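Local coordinates for hypothetical protein BSU20280 (Bacillus subtilis subsp. subtilis, PDB 2AXP), which is of unknown function but probably acts as a dTMP kinase, phosphorylating thymidine monophosphate, at residues 7-12 / 106-111. Residues are numbered along the deposited sequence; the frame is centred on the assembly and turned at random.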
ATOM      1  N   GLU A   7       0.164 -16.546  -6.377  1.00 32.59           N
ATOM      2  CA  GLU A   7       0.376 -15.776  -5.149  1.00 36.49           C
ATOM      3  C   GLU A   7       1.761 -15.118  -5.104  1.00 37.41           C
ATOM      4  O   GLU A   7       2.734 -15.612  -5.696  1.00 36.38           O
ATOM      5  CB  GLU A   7       0.236 -16.643  -3.874  1.00 35.55           C
ATOM      6  CG  GLU A   7      -1.071 -17.395  -3.709  1.00 35.95           C
ATOM      7  CD  GLU A   7      -2.202 -16.557  -3.137  1.00 36.52           C
ATOM      8  OE1 GLU A   7      -2.341 -15.358  -3.471  1.00 35.02           O
ATOM      9  OE2 GLU A   7      -2.982 -17.133  -2.358  1.00 39.91           O
ATOM     10  N   GLY A   8       1.838 -14.019  -4.359  1.00 35.51           N
ATOM     11  CA  GLY A   8       3.093 -13.322  -4.219  1.00 34.22           C
ATOM     12  C   GLY A   8       2.906 -11.827  -4.153  1.00 34.23           C
ATOM     13  O   GLY A   8       1.806 -11.323  -4.408  1.00 31.56           O
ATOM     14  N   PRO A   9       3.986 -11.091  -3.837  1.00 34.51           N
ATOM     15  CA  PRO A   9       4.010  -9.633  -3.714  1.00 34.48           C
ATOM     16  C   PRO A   9       3.913  -8.930  -5.032  1.00 35.14           C
ATOM     17  O   PRO A   9       4.004  -9.561  -6.083  1.00 36.78           O
ATOM     18  CB  PRO A   9       5.328  -9.375  -3.011  1.00 34.36           C
ATOM     19  CG  PRO A   9       6.210 -10.419  -3.601  1.00 35.68           C
ATOM     20  CD  PRO A   9       5.334 -11.655  -3.636  1.00 35.09           C
ATOM     21  N   ASP A  10       3.687  -7.624  -4.968  1.00 36.48           N
ATOM     22  CA  ASP A  10       3.581  -6.778  -6.154  1.00 37.49           C
ATOM     23  C   ASP A  10       4.915  -6.725  -6.879  1.00 35.48           C
ATOM     24  O   ASP A  10       5.923  -7.271  -6.420  1.00 32.65           O
ATOM     25  CB  ASP A  10       3.208  -5.352  -5.742  1.00 41.90           C
ATOM     26  CG  ASP A  10       1.760  -5.216  -5.364  1.00 45.92           C
ATOM     27  OD1 ASP A  10       1.254  -6.115  -4.652  1.00 47.35           O
ATOM     28  OD2 ASP A  10       1.132  -4.202  -5.768  1.00 48.47           O
ATOM     29  N   CYS A  11       4.907  -6.053  -8.017  1.00 35.09           N
ATOM     30  CA  CYS A  11       6.115  -5.878  -8.788  1.00 38.19           C
ATOM     31  C   CYS A  11       6.804  -7.175  -9.164  1.00 39.65           C
ATOM     32  O   CYS A  11       8.030  -7.213  -9.337  1.00 40.03           O
ATOM     33  CB  CYS A  11       7.091  -4.988  -8.021  1.00 36.43           C
ATOM     34  SG  CYS A  11       6.483  -3.296  -7.863  1.00 39.68           S
ATOM     35  N   CYS A  12       6.029  -8.244  -9.280  1.00 39.53           N
ATOM     36  CA  CYS A  12       6.604  -9.519  -9.662  1.00 39.81           C
ATOM     37  C   CYS A  12       5.943 -10.025 -10.938  1.00 39.23           C
ATOM     38  O   CYS A  12       5.984 -11.214 -11.230  1.00 40.58           O
ATOM     39  CB  CYS A  12       6.473 -10.553  -8.528  1.00 38.79           C
ATOM     40  SG  CYS A  12       7.527 -10.285  -7.060  1.00 38.08           S
ATOM     41  N   SER A 106      15.704  -6.510  -2.183  1.00 41.39           N
ATOM     42  CA  SER A 106      16.430  -5.439  -2.838  1.00 41.76           C
ATOM     43  C   SER A 106      15.823  -5.185  -4.207  1.00 40.82           C
ATOM     44  O   SER A 106      15.531  -4.042  -4.561  1.00 43.23           O
ATOM     45  CB  SER A 106      17.898  -5.826  -2.959  1.00 42.71           C
ATOM     46  OG  SER A 106      18.023  -7.228  -3.154  1.00 46.38           O
ATOM     47  N   VAL A 107      15.607  -6.249  -4.973  1.00 38.70           N
ATOM     48  CA  VAL A 107      15.017  -6.084  -6.294  1.00 37.05           C
ATOM     49  C   VAL A 107      13.617  -5.479  -6.222  1.00 35.82           C
ATOM     50  O   VAL A 107      13.281  -4.593  -7.014  1.00 37.66           O
ATOM     51  CB  VAL A 107      14.924  -7.424  -7.060  1.00 34.32           C
ATOM     52  CG1 VAL A 107      14.267  -7.204  -8.427  1.00 32.55           C
ATOM     53  CG2 VAL A 107      16.299  -8.016  -7.216  1.00 31.86           C
ATOM     54  N   ILE A 108      12.796  -5.942  -5.284  1.00 32.74           N
ATOM     55  CA  ILE A 108      11.439  -5.409  -5.198  1.00 31.98           C
ATOM     56  C   ILE A 108      11.399  -3.925  -4.850  1.00 29.75           C
ATOM     57  O   ILE A 108      10.614  -3.169  -5.433  1.00 26.60           O
ATOM     58  CB  ILE A 108      10.550  -6.212  -4.187  1.00 33.45           C
ATOM     59  CG1 ILE A 108      10.134  -7.553  -4.821  1.00 31.94           C
ATOM     60  CG2 ILE A 108       9.304  -5.386  -3.811  1.00 30.22           C
ATOM     61  CD1 ILE A 108       9.341  -8.498  -3.927  1.00 30.65           C
ATOM     62  N   LYS A 109      12.230  -3.503  -3.899  1.00 30.81           N
ATOM     63  CA  LYS A 109      12.262  -2.084  -3.530  1.00 33.53           C
ATOM     64  C   LYS A 109      12.717  -1.281  -4.754  1.00 33.57           C
ATOM     65  O   LYS A 109      12.169  -0.207  -5.054  1.00 32.76           O
ATOM     66  CB  LYS A 109      13.205  -1.853  -2.339  1.00 34.12           C
ATOM     67  CG  LYS A 109      12.675  -2.449  -1.025  1.00 37.08           C
ATOM     68  CD  LYS A 109      13.781  -2.725  -0.006  1.00 37.20           C
ATOM     69  CE  LYS A 109      13.261  -3.573   1.152  1.00 40.39           C
ATOM     70  NZ  LYS A 109      14.314  -4.065   2.097  1.00 40.70           N
ATOM     71  N   LYS A 110      13.698  -1.817  -5.477  1.00 32.95           N
ATOM     72  CA  LYS A 110      14.186  -1.151  -6.672  1.00 34.39           C
ATOM     73  C   LYS A 110      13.021  -0.963  -7.663  1.00 33.09           C
ATOM     74  O   LYS A 110      12.813   0.140  -8.193  1.00 32.16           O
ATOM     75  CB  LYS A 110      15.354  -1.958  -7.276  1.00 36.28           C
ATOM     76  CG  LYS A 110      15.770  -1.572  -8.705  1.00 40.21           C
ATOM     77  CD  LYS A 110      14.944  -2.261  -9.851  1.00 38.57           C
ATOM     78  CE  LYS A 110      15.264  -3.770 -10.056  1.00 38.76           C
ATOM     79  NZ  LYS A 110      16.715  -4.202 -10.012  1.00 36.44           N
ATOM     80  N   ARG A 111      12.226  -2.012  -7.887  1.00 33.15           N
ATOM     81  CA  ARG A 111      11.089  -1.905  -8.830  1.00 33.19           C
ATOM     82  C   ARG A 111      10.032  -0.945  -8.303  1.00 33.43           C
ATOM     83  O   ARG A 111       9.361  -0.255  -9.071  1.00 31.82           O
ATOM     84  CB  ARG A 111      10.452  -3.280  -9.088  1.00 31.15           C
ATOM     85  CG  ARG A 111      11.410  -4.273  -9.712  1.00 31.36           C
ATOM     86  CD  ARG A 111      10.772  -5.613 -10.006  1.00 31.50           C
ATOM     87  NE  ARG A 111      11.756  -6.526 -10.576  1.00 33.36           N
ATOM     88  CZ  ARG A 111      11.577  -7.832 -10.748  1.00 35.26           C
ATOM     89  NH1 ARG A 111      10.434  -8.418 -10.396  1.00 37.26           N
ATOM     90  NH2 ARG A 111      12.553  -8.563 -11.266  1.00 34.06           N
TER
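The P-loop of a nucleoside-monophosphate-kinase-like fold, running from strand 3-7 to helix 14-25, packs here against helix 105-115. P9, C11 and C12 of the loop meet I108 and R111 of the helix. R111 makes the one hydrogen bond across. Its NH1 donates to the backbone O of C11 at 2.9 Å. The bond is nearly straight (166° at the hydrogen), and the carbonyl oxygen lies in the guanidinium plane, at its edge. The arginine chain is extended from CG to NE and passes close to the C11 carbonyl; its CD is 3.2 Å from C11 O. Nearer the helix, CB of R111 sits 3.9 Å from CB of C11. One turn earlier, I108 points its CD1 at two loop residues. It meets CG of P9 at 3.7 Å, the two side chains crossing at about a right angle, and SG of C12 at 4.0 Å. L129 of helix 124-137 touches both P9 and I108. K14, at the position of the P-loop lysine, hydrogen-bonds through NZ to G8 O; F13 stands where the signature usually has a glycine. R111 NH2 hydrogen-bonds to T148 O, so main-chain carbonyls of two loops hold the guanidinium, while I108 makes the apolar contact with P9 and C12.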